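Long-range contacts in protein Amuc_1100 (Akkermansia muciniphila, PDB 6KNY), which is of unknown function but probably sits at a membrane through a transmembrane region that this crystallised construct lacks: residues A[93-99]-A[139-145]; A[134-139]-A[185-189]; A[101-105]-A[123-128]. All coordinates share one frame. Where two conformers were deposited one is given. Residue numbers count along the deposited sequence, not the author numbering.

Contact 1 (A[93-99]-A[139-145]); sequences ILITDTS and LSKFIKV
Phe142, Ile93 and Ser99 bury the most surface where the short strand 94-95 lies parallel to strand 141-146. The register sets Leu94 beside Lys141 (CA-CA 4.6 Å) and Ile95 beside Phe142 (4.8 Å). Backbone hydrogen bonds hold it: Leu94 N to Ser140 O, 3.1 Å, and Phe142 N to Leu94 O, 2.9 Å. Phe142 (chi1 m, chi2 -70°) shares a sheet face with Ile95; Ile95 CD1 (chi1 t) lies 4.0 Å and Ile93 CG2 (chi1 m) 3.9 Å from Phe142 CD2. Ile93 CG1 touches Leu139 O at 3.4 Å. After Thr96 the chain takes a weakly bonded helical turn bringing Ser99 (chi1 m) against the backbone of 143-145, Ser99 OG 3.0 Å from Lys144 N without hydrogen-bond geometry. A water bridges Thr98 OG1 (3.0 Å) and Val145 N (2.9 Å). With helix 117-134 joining the strands, this is a beta-alpha-beta crossover at the sheet's edge. Two backbone hydrogen bonds set the register, and apolar side chains pack the Phe142 face against helices 70-91 and 117-134.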
loop_
_atom_site.group_PDB
_atom_site.type_symbol
_atom_site.label_atom_id
_atom_site.label_comp_id
_atom_site.label_asym_id
_atom_site.label_seq_id
_atom_site.Cartn_x
_atom_site.Cartn_y
_atom_site.Cartn_z
ATOM N N ILE A 93 -2.306 17.493 6.107
ATOM C CA ILE A 93 -2.256 16.871 4.790
ATOM C C ILE A 93 -3.684 16.679 4.310
ATOM O O ILE A 93 -4.496 16.057 5.007
ATOM C CB ILE A 93 -1.514 15.524 4.831
ATOM C CG1 ILE A 93 -0.098 15.711 5.366
ATOM C CG2 ILE A 93 -1.500 14.870 3.450
ATOM C CD1 ILE A 93 0.470 14.450 5.988
ATOM N N LEU A 94 -3.993 17.216 3.130
ATOM C CA LEU A 94 -5.280 16.928 2.517
ATOM C C LEU A 94 -5.291 15.493 2.012
ATOM O O LEU A 94 -4.271 14.981 1.539
ATOM C CB LEU A 94 -5.551 17.880 1.353
ATOM C CG LEU A 94 -5.565 19.372 1.672
ATOM C CD1 LEU A 94 -5.428 20.198 0.385
ATOM C CD2 LEU A 94 -6.828 19.749 2.446
ATOM N N ILE A 95 -6.454 14.851 2.103
ATOM C CA ILE A 95 -6.613 13.484 1.622
ATOM C C ILE A 95 -8.020 13.340 1.072
ATOM O O ILE A 95 -8.993 13.697 1.744
ATOM C CB ILE A 95 -6.326 12.433 2.721
ATOM C CG1 ILE A 95 -6.515 11.018 2.174
ATOM C CG2 ILE A 95 -7.188 12.649 3.986
ATOM C CD1 ILE A 95 -5.819 9.986 3.020
ATOM N N THR A 96 -8.130 12.851 -0.165
ATOM C CA THR A 96 -9.457 12.694 -0.740
ATOM C C THR A 96 -10.151 11.496 -0.114
ATOM O O THR A 96 -9.512 10.569 0.409
ATOM C CB THR A 96 -9.408 12.502 -2.259
ATOM O OG1 THR A 96 -8.821 11.234 -2.578
ATOM C CG2 THR A 96 -8.606 13.620 -2.943
ATOM N N ASP A 97 -11.479 11.523 -0.197
ATOM C CA ASP A 97 -12.263 10.401 0.289
ATOM C C ASP A 97 -11.775 9.105 -0.328
ATOM O O ASP A 97 -11.639 8.092 0.368
ATOM C CB ASP A 97 -13.743 10.608 -0.014
ATOM C CG ASP A 97 -14.618 9.641 0.749
ATOM O OD1 ASP A 97 -14.289 9.355 1.917
ATOM O OD2 ASP A 97 -15.618 9.166 0.189
ATOM N N THR A 98 -11.464 9.126 -1.630
ATOM C CA THR A 98 -11.057 7.897 -2.300
ATOM C C THR A 98 -9.723 7.390 -1.759
ATOM O O THR A 98 -9.616 6.217 -1.385
ATOM C CB THR A 98 -10.998 8.090 -3.815
ATOM O OG1 THR A 98 -10.082 9.149 -4.144
ATOM C CG2 THR A 98 -12.395 8.383 -4.369
ATOM N N SER A 99 -8.698 8.266 -1.686
ATOM C CA SER A 99 -7.418 7.878 -1.078
ATOM C C SER A 99 -7.597 7.249 0.300
ATOM O O SER A 99 -6.885 6.289 0.660
ATOM C CB SER A 99 -6.490 9.080 -0.940
ATOM O OG SER A 99 -5.901 9.405 -2.171
ATOM N N LEU A 139 4.284 15.778 2.875
ATOM C CA LEU A 139 3.533 16.001 1.647
ATOM C C LEU A 139 2.370 16.942 1.918
ATOM O O LEU A 139 1.964 17.150 3.059
ATOM C CB LEU A 139 2.993 14.681 1.102
ATOM C CG LEU A 139 4.037 13.633 0.723
ATOM C CD1 LEU A 139 3.383 12.273 0.546
ATOM C CD2 LEU A 139 4.802 14.055 -0.539
ATOM N N SER A 140 1.784 17.478 0.851
ATOM C CA SER A 140 0.644 18.361 1.045
ATOM C C SER A 140 -0.694 17.713 0.724
ATOM O O SER A 140 -1.720 18.151 1.259
ATOM C CB SER A 140 0.810 19.636 0.210
ATOM O OG SER A 140 0.646 19.329 -1.155
ATOM N N LYS A 141 -0.724 16.712 -0.158
ATOM C CA LYS A 141 -1.974 16.044 -0.500
ATOM C C LYS A 141 -1.701 14.606 -0.902
ATOM O O LYS A 141 -0.705 14.324 -1.572
ATOM C CB LYS A 141 -2.722 16.727 -1.659
ATOM C CG LYS A 141 -2.530 18.225 -1.789
ATOM C CD LYS A 141 -3.426 18.802 -2.855
ATOM C CE LYS A 141 -3.267 20.312 -2.905
ATOM N NZ LYS A 141 -4.086 20.933 -3.975
ATOM N N PHE A 142 -2.597 13.713 -0.490
ATOM C CA PHE A 142 -2.772 12.407 -1.113
ATOM C C PHE A 142 -3.881 12.550 -2.148
ATOM O O PHE A 142 -4.991 12.988 -1.817
ATOM C CB PHE A 142 -3.145 11.332 -0.090
ATOM C CG PHE A 142 -2.025 10.937 0.831
ATOM C CD1 PHE A 142 -0.943 10.214 0.356
ATOM C CD2 PHE A 142 -2.072 11.261 2.185
ATOM C CE1 PHE A 142 0.092 9.832 1.213
ATOM C CE2 PHE A 142 -1.047 10.884 3.043
ATOM C CZ PHE A 142 0.036 10.169 2.560
ATOM N N ILE A 143 -3.585 12.216 -3.396
ATOM C CA ILE A 143 -4.524 12.423 -4.487
ATOM C C ILE A 143 -5.297 11.148 -4.801
ATOM O O ILE A 143 -6.501 11.190 -5.062
ATOM C CB ILE A 143 -3.772 12.953 -5.731
ATOM C CG1 ILE A 143 -3.159 14.317 -5.430
ATOM C CG2 ILE A 143 -4.720 13.032 -6.958
ATOM C CD1 ILE A 143 -2.209 14.827 -6.508
ATOM N N LYS A 144 -4.625 9.999 -4.767
ATOM C CA LYS A 144 -5.324 8.757 -5.055
ATOM C C LYS A 144 -4.510 7.580 -4.529
ATOM O O LYS A 144 -3.277 7.618 -4.522
ATOM C CB LYS A 144 -5.619 8.637 -6.563
ATOM C CG LYS A 144 -4.591 7.959 -7.438
ATOM C CD LYS A 144 -5.165 7.814 -8.870
ATOM C CE LYS A 144 -4.186 7.146 -9.855
ATOM N NZ LYS A 144 -4.474 7.454 -11.307
ATOM N N VAL A 145 -5.218 6.574 -4.020
ATOM C CA VAL A 145 -4.665 5.245 -3.792
ATOM C C VAL A 145 -5.575 4.307 -4.564
ATOM O O VAL A 145 -6.723 4.078 -4.165
ATOM C CB VAL A 145 -4.601 4.857 -2.310
ATOM C CG1 VAL A 145 -3.971 3.470 -2.168
ATOM C CG2 VAL A 145 -3.807 5.900 -1.522
HETATM O O HOH W 1 -8.097 6.889 -4.264
#

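Contact 2 (A[134-139]-A[185-189]); sequences LAECGL and SVLKA
Helix 117-134 ends in a type I beta turn, Leu134 to Cys137, closed by Cys137 N to Leu134 O at 3.1 Å, and the loop that follows leans on one side of helix 183-194. CA atoms come closest at Leu134-Ala189 (5.4 Å) and Gly138-Ser185 (5.1 Å). Cys137 buries most: its CB points at the helix, and chi1 near -67° (m) sets SG 3.5 Å from Lys188 O and 3.7 Å from Ala189 N, with CB 3.8 Å from Lys188 CB. Lys188 points its CB toward the loop and is extended (chi1 m, chi2 to chi4 t). Leu134 (m, t) starts off sideways but bends CD2 in to 3.7 Å from Ala189 CB. Leu139, with the same mt rotamer, does likewise from the far end of the loop, bringing CD2 to 4.2 Å from Ala189 CB, 4.3 Å from Val186 CG2 and 3.6 Å from Ser185 OG. The small Ala189 thus receives both leucines. Ser185 (chi1 p) presses CB against two carbonyls, Cys137 O at 3.1 Å and Gly138 O at 3.2 Å, while its OG bonds to Asp182 O. Gly138 has phi 85° and psi 22°; a CB there would strike the carbonyl of Cys137 and lie only 3.8 Å from Ser185 CB. No hydrogen bond joins the two segments. Leu139 and Ala189 both continue onto Phe179 of strand 170-181, and Val186 onto strand 265-276. The loop linking helix 117-134 to strand 141-146 thus packs on helix 183-194, both on the Phe179 side of the sheet, as in a two-layer alpha/beta sandwich.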
loop_
_atom_site.group_PDB
_atom_site.type_symbol
_atom_site.label_atom_id
_atom_site.label_comp_id
_atom_site.label_asym_id
_atom_site.label_seq_id
_atom_site.Cartn_x
_atom_site.Cartn_y
_atom_site.Cartn_z
ATOM N N LEU A 134 4.395 7.441 4.230
ATOM C CA LEU A 134 4.328 8.604 3.333
ATOM C C LEU A 134 3.761 9.829 4.048
ATOM O O LEU A 134 4.168 10.967 3.772
ATOM C CB LEU A 134 3.477 8.294 2.102
ATOM C CG LEU A 134 3.953 7.227 1.104
ATOM C CD1 LEU A 134 2.868 6.960 0.070
ATOM C CD2 LEU A 134 5.253 7.630 0.421
ATOM N N ALA A 135 2.816 9.613 4.965
ATOM C CA ALA A 135 2.201 10.713 5.700
ATOM C C ALA A 135 3.200 11.425 6.598
ATOM O O ALA A 135 2.924 12.538 7.063
ATOM C CB ALA A 135 1.026 10.190 6.533
ATOM N N GLU A 136 4.362 10.817 6.827
ATOM C CA GLU A 136 5.419 11.372 7.659
ATOM C C GLU A 136 6.446 12.154 6.861
ATOM O O GLU A 136 7.438 12.610 7.435
ATOM C CB GLU A 136 6.121 10.240 8.427
ATOM C CG GLU A 136 5.216 9.485 9.394
ATOM C CD GLU A 136 5.834 8.181 9.898
ATOM O OE1 GLU A 136 6.989 7.873 9.529
ATOM O OE2 GLU A 136 5.159 7.459 10.668
ATOM N N CYS A 137 6.239 12.328 5.557
ATOM C CA CYS A 137 7.251 12.931 4.703
ATOM C C CYS A 137 7.025 14.409 4.423
ATOM O O CYS A 137 7.843 15.016 3.729
ATOM C CB CYS A 137 7.345 12.162 3.381
ATOM S SG CYS A 137 7.990 10.488 3.623
ATOM N N GLY A 138 5.963 15.014 4.953
ATOM C CA GLY A 138 5.739 16.431 4.718
ATOM C C GLY A 138 5.017 16.746 3.429
ATOM O O GLY A 138 5.140 17.867 2.911
ATOM N N LEU A 139 4.284 15.778 2.875
ATOM C CA LEU A 139 3.533 16.001 1.647
ATOM C C LEU A 139 2.370 16.942 1.918
ATOM O O LEU A 139 1.964 17.150 3.059
ATOM C CB LEU A 139 2.993 14.681 1.102
ATOM C CG LEU A 139 4.037 13.633 0.723
ATOM C CD1 LEU A 139 3.383 12.273 0.546
ATOM C CD2 LEU A 139 4.802 14.055 -0.539
ATOM N N SER A 185 9.663 17.006 0.190
ATOM C CA SER A 185 8.791 15.944 0.688
ATOM C C SER A 185 8.661 14.803 -0.317
ATOM O O SER A 185 8.512 13.637 0.073
ATOM C CB SER A 185 7.407 16.505 1.025
ATOM O OG SER A 185 6.781 17.077 -0.109
ATOM N N VAL A 186 8.740 15.110 -1.606
ATOM C CA VAL A 186 8.630 14.063 -2.614
ATOM C C VAL A 186 9.855 13.157 -2.587
ATOM O O VAL A 186 9.735 11.926 -2.663
ATOM C CB VAL A 186 8.405 14.706 -3.991
ATOM C CG1 VAL A 186 8.737 13.711 -5.085
ATOM C CG2 VAL A 186 6.968 15.200 -4.084
ATOM N N LEU A 187 11.048 13.742 -2.440
ATOM C CA LEU A 187 12.259 12.933 -2.282
ATOM C C LEU A 187 12.174 12.042 -1.052
ATOM O O LEU A 187 12.562 10.868 -1.104
ATOM C CB LEU A 187 13.507 13.824 -2.222
ATOM C CG LEU A 187 13.769 14.752 -3.423
ATOM C CD1 LEU A 187 14.752 15.859 -3.061
ATOM C CD2 LEU A 187 14.270 13.994 -4.652
ATOM N N LYS A 188 11.664 12.570 0.068
ATOM C CA LYS A 188 11.477 11.720 1.249
ATOM C C LYS A 188 10.450 10.625 0.987
ATOM O O LYS A 188 10.595 9.504 1.483
ATOM C CB LYS A 188 11.030 12.538 2.461
ATOM C CG LYS A 188 11.990 13.596 2.953
ATOM C CD LYS A 188 11.467 14.181 4.267
ATOM C CE LYS A 188 12.052 15.554 4.546
ATOM N NZ LYS A 188 11.154 16.426 5.377
ATOM N N ALA A 189 9.376 10.955 0.273
ATOM C CA ALA A 189 8.356 9.958 -0.041
ATOM C C ALA A 189 8.939 8.852 -0.905
ATOM O O ALA A 189 8.723 7.660 -0.652
ATOM C CB ALA A 189 7.174 10.622 -0.758
#

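Contact 3 (A[101-105]-A[123-128]); sequences WLGFQ and ELKAIN
Residues 101-104 form a type I' beta turn, closed by Phe104 N to Trp101 O at 2.9 Å. Both central residues have positive phi: Leu102 (63/25), the first to leave helical angles after helix 97-100, and Gly103 (90/1), where a CB would collide with the carbonyl of Leu102. Opposite, 123-128 is regular helix, with Ile127 N to Glu123 O at 2.9 Å and Asn128 N to Leu124 O at 2.8 Å. The backbones come nearest at Leu102-Ile127, CA-CA 6.8 Å, and no hydrogen bond crosses between them. Leu102 and Phe104 both direct CB at the helix and bury most of the surface. Leu102 (m, t) places CD1 4.0 Å from Leu124 CD1 and 3.9 Å from Asn128 OD1, and CD2 4.2 Å from Ile127 CG2; its own O lies 3.6 Å from that CG2. Phe104 (chi1 m, chi2 -91°) brings the tip of its ring against Leu124 and Ile127: CZ is 3.8 Å from Leu124 CB (rotamer tp) and 3.6 Å from Leu124 N, CE2 is 3.9 Å from Ile127 CD1 (rotamer mt), and the ring edge meets Glu123 C, 4.0 Å from CZ. The turn therefore packs on one side of the helix through apolar contacts. Arg147 donates a hydrogen bond from NE to Gly103 O and forms a salt bridge from NH1 to Glu123 OE1. Leu124 runs on to Phe73 and Phe80 of helix 70-91, Phe104 meets Phe73 edge-to-face, and Leu102 and Gly103 touch Val145, so the turn packs between helices 70-91 and 117-134 and strand 141-146.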
loop_
_atom_site.group_PDB
_atom_site.type_symbol
_atom_site.label_atom_id
_atom_site.label_comp_id
_atom_site.label_asym_id
_atom_site.label_seq_id
_atom_site.Cartn_x
_atom_site.Cartn_y
_atom_site.Cartn_z
ATOM N N TRP A 101 -9.578 5.361 1.584
ATOM C CA TRP A 101 -9.980 3.965 1.622
ATOM C C TRP A 101 -8.856 3.005 1.252
ATOM O O TRP A 101 -9.096 1.795 1.191
ATOM C CB TRP A 101 -11.171 3.738 0.699
ATOM C CG TRP A 101 -12.449 4.185 1.313
ATOM C CD1 TRP A 101 -13.141 5.338 1.037
ATOM C CD2 TRP A 101 -13.201 3.497 2.325
ATOM N NE1 TRP A 101 -14.274 5.403 1.812
ATOM C CE2 TRP A 101 -14.336 4.291 2.612
ATOM C CE3 TRP A 101 -13.020 2.294 3.018
ATOM C CZ2 TRP A 101 -15.287 3.918 3.564
ATOM C CZ3 TRP A 101 -13.971 1.923 3.963
ATOM C CH2 TRP A 101 -15.085 2.734 4.233
ATOM N N LEU A 102 -7.653 3.516 0.970
ATOM C CA LEU A 102 -6.440 2.709 0.821
ATOM C C LEU A 102 -6.517 1.716 -0.340
ATOM O O LEU A 102 -5.837 0.683 -0.315
ATOM C CB LEU A 102 -6.123 1.965 2.126
ATOM C CG LEU A 102 -5.761 2.894 3.284
ATOM C CD1 LEU A 102 -5.760 2.125 4.607
ATOM C CD2 LEU A 102 -4.418 3.585 3.040
ATOM N N GLY A 103 -7.343 2.000 -1.348
ATOM C CA GLY A 103 -7.571 1.108 -2.470
ATOM C C GLY A 103 -8.700 0.116 -2.291
ATOM O O GLY A 103 -8.948 -0.698 -3.197
ATOM N N PHE A 104 -9.402 0.145 -1.161
ATOM C CA PHE A 104 -10.390 -0.883 -0.859
ATOM C C PHE A 104 -11.795 -0.303 -0.690
ATOM O O PHE A 104 -12.610 -0.857 0.059
ATOM C CB PHE A 104 -9.988 -1.652 0.400
ATOM C CG PHE A 104 -8.632 -2.334 0.323
ATOM C CD1 PHE A 104 -8.518 -3.650 -0.134
ATOM C CD2 PHE A 104 -7.482 -1.680 0.753
ATOM C CE1 PHE A 104 -7.275 -4.290 -0.156
ATOM C CE2 PHE A 104 -6.233 -2.317 0.725
ATOM C CZ PHE A 104 -6.130 -3.609 0.264
ATOM N N GLN A 105 -12.116 0.797 -1.388
ATOM C CA GLN A 105 -13.453 1.369 -1.248
ATOM C C GLN A 105 -14.519 0.409 -1.753
ATOM O O GLN A 105 -15.672 0.468 -1.314
ATOM C CB GLN A 105 -13.571 2.712 -1.982
ATOM C CG GLN A 105 -14.890 3.451 -1.652
ATOM C CD GLN A 105 -14.947 4.874 -2.193
ATOM O OE1 GLN A 105 -14.322 5.190 -3.205
ATOM N NE2 GLN A 105 -15.700 5.742 -1.512
ATOM N N GLU A 123 -2.511 -7.501 1.905
ATOM C CA GLU A 123 -2.379 -6.326 1.040
ATOM C C GLU A 123 -2.766 -5.053 1.775
ATOM O O GLU A 123 -2.093 -4.022 1.658
ATOM C CB GLU A 123 -3.226 -6.496 -0.222
ATOM C CG GLU A 123 -2.879 -5.466 -1.268
ATOM C CD GLU A 123 -3.614 -5.665 -2.571
ATOM O OE1 GLU A 123 -4.728 -6.233 -2.558
ATOM O OE2 GLU A 123 -3.079 -5.222 -3.608
ATOM N N LEU A 124 -3.847 -5.110 2.553
ATOM C CA LEU A 124 -4.257 -3.954 3.343
ATOM C C LEU A 124 -3.198 -3.573 4.374
ATOM O O LEU A 124 -2.909 -2.387 4.562
ATOM C CB LEU A 124 -5.596 -4.257 4.018
ATOM C CG LEU A 124 -6.098 -3.268 5.081
ATOM C CD1 LEU A 124 -6.100 -1.822 4.561
ATOM C CD2 LEU A 124 -7.485 -3.683 5.604
ATOM N N LYS A 125 -2.610 -4.560 5.060
ATOM C CA LYS A 125 -1.600 -4.220 6.066
ATOM C C LYS A 125 -0.374 -3.588 5.422
ATOM O O LYS A 125 0.193 -2.632 5.969
ATOM C CB LYS A 125 -1.193 -5.457 6.883
ATOM C CG LYS A 125 -2.245 -5.859 7.918
ATOM C CD LYS A 125 -1.844 -5.555 9.393
ATOM C CE LYS A 125 -2.765 -6.193 10.457
ATOM N NZ LYS A 125 -3.325 -5.254 11.489
ATOM N N ALA A 126 0.039 -4.084 4.248
ATOM C CA ALA A 126 1.201 -3.517 3.565
ATOM C C ALA A 126 0.922 -2.098 3.064
ATOM O O ALA A 126 1.753 -1.190 3.237
ATOM C CB ALA A 126 1.619 -4.424 2.401
ATOM N N ILE A 127 -0.235 -1.894 2.431
ATOM C CA ILE A 127 -0.581 -0.566 1.922
ATOM C C ILE A 127 -0.756 0.411 3.081
ATOM O O ILE A 127 -0.238 1.538 3.053
ATOM C CB ILE A 127 -1.845 -0.632 1.034
ATOM C CG1 ILE A 127 -1.575 -1.454 -0.231
ATOM C CG2 ILE A 127 -2.334 0.808 0.674
ATOM C CD1 ILE A 127 -2.824 -1.719 -1.111
ATOM N N ASN A 128 -1.455 -0.023 4.135
ATOM C CA ASN A 128 -1.593 0.808 5.332
ATOM C C ASN A 128 -0.243 1.263 5.864
ATOM O O ASN A 128 -0.072 2.426 6.238
ATOM C CB ASN A 128 -2.339 0.072 6.445
ATOM C CG ASN A 128 -2.525 0.956 7.675
ATOM O OD1 ASN A 128 -3.212 1.978 7.615
ATOM N ND2 ASN A 128 -1.854 0.613 8.756
#

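Contact 1 brackets contact 3 in sequence: strand 94-95 leads through helix 97-100 into the turn, then helix 117-134 returns the chain to strand 141-146. Their centres lie 14 Å apart, and Val145 CG1 of contact 1 packs 3.6 Å from Leu102 C of contact 3. Contact 2, its centre about 12 Å from that of contact 1, shares Leu139 with it; Phe142 CE1 meets Leu134 CB at 3.8 Å, carrying apolar packing from one to the other, and Ile93 CD1 packs on the carbonyl Ala135 O at 3.3 Å. Contacts 2 and 3 do not touch (centres 18 Å apart, nearest atoms about 7 Å), yet both involve helix 117-134, one at its last residue and the other midway.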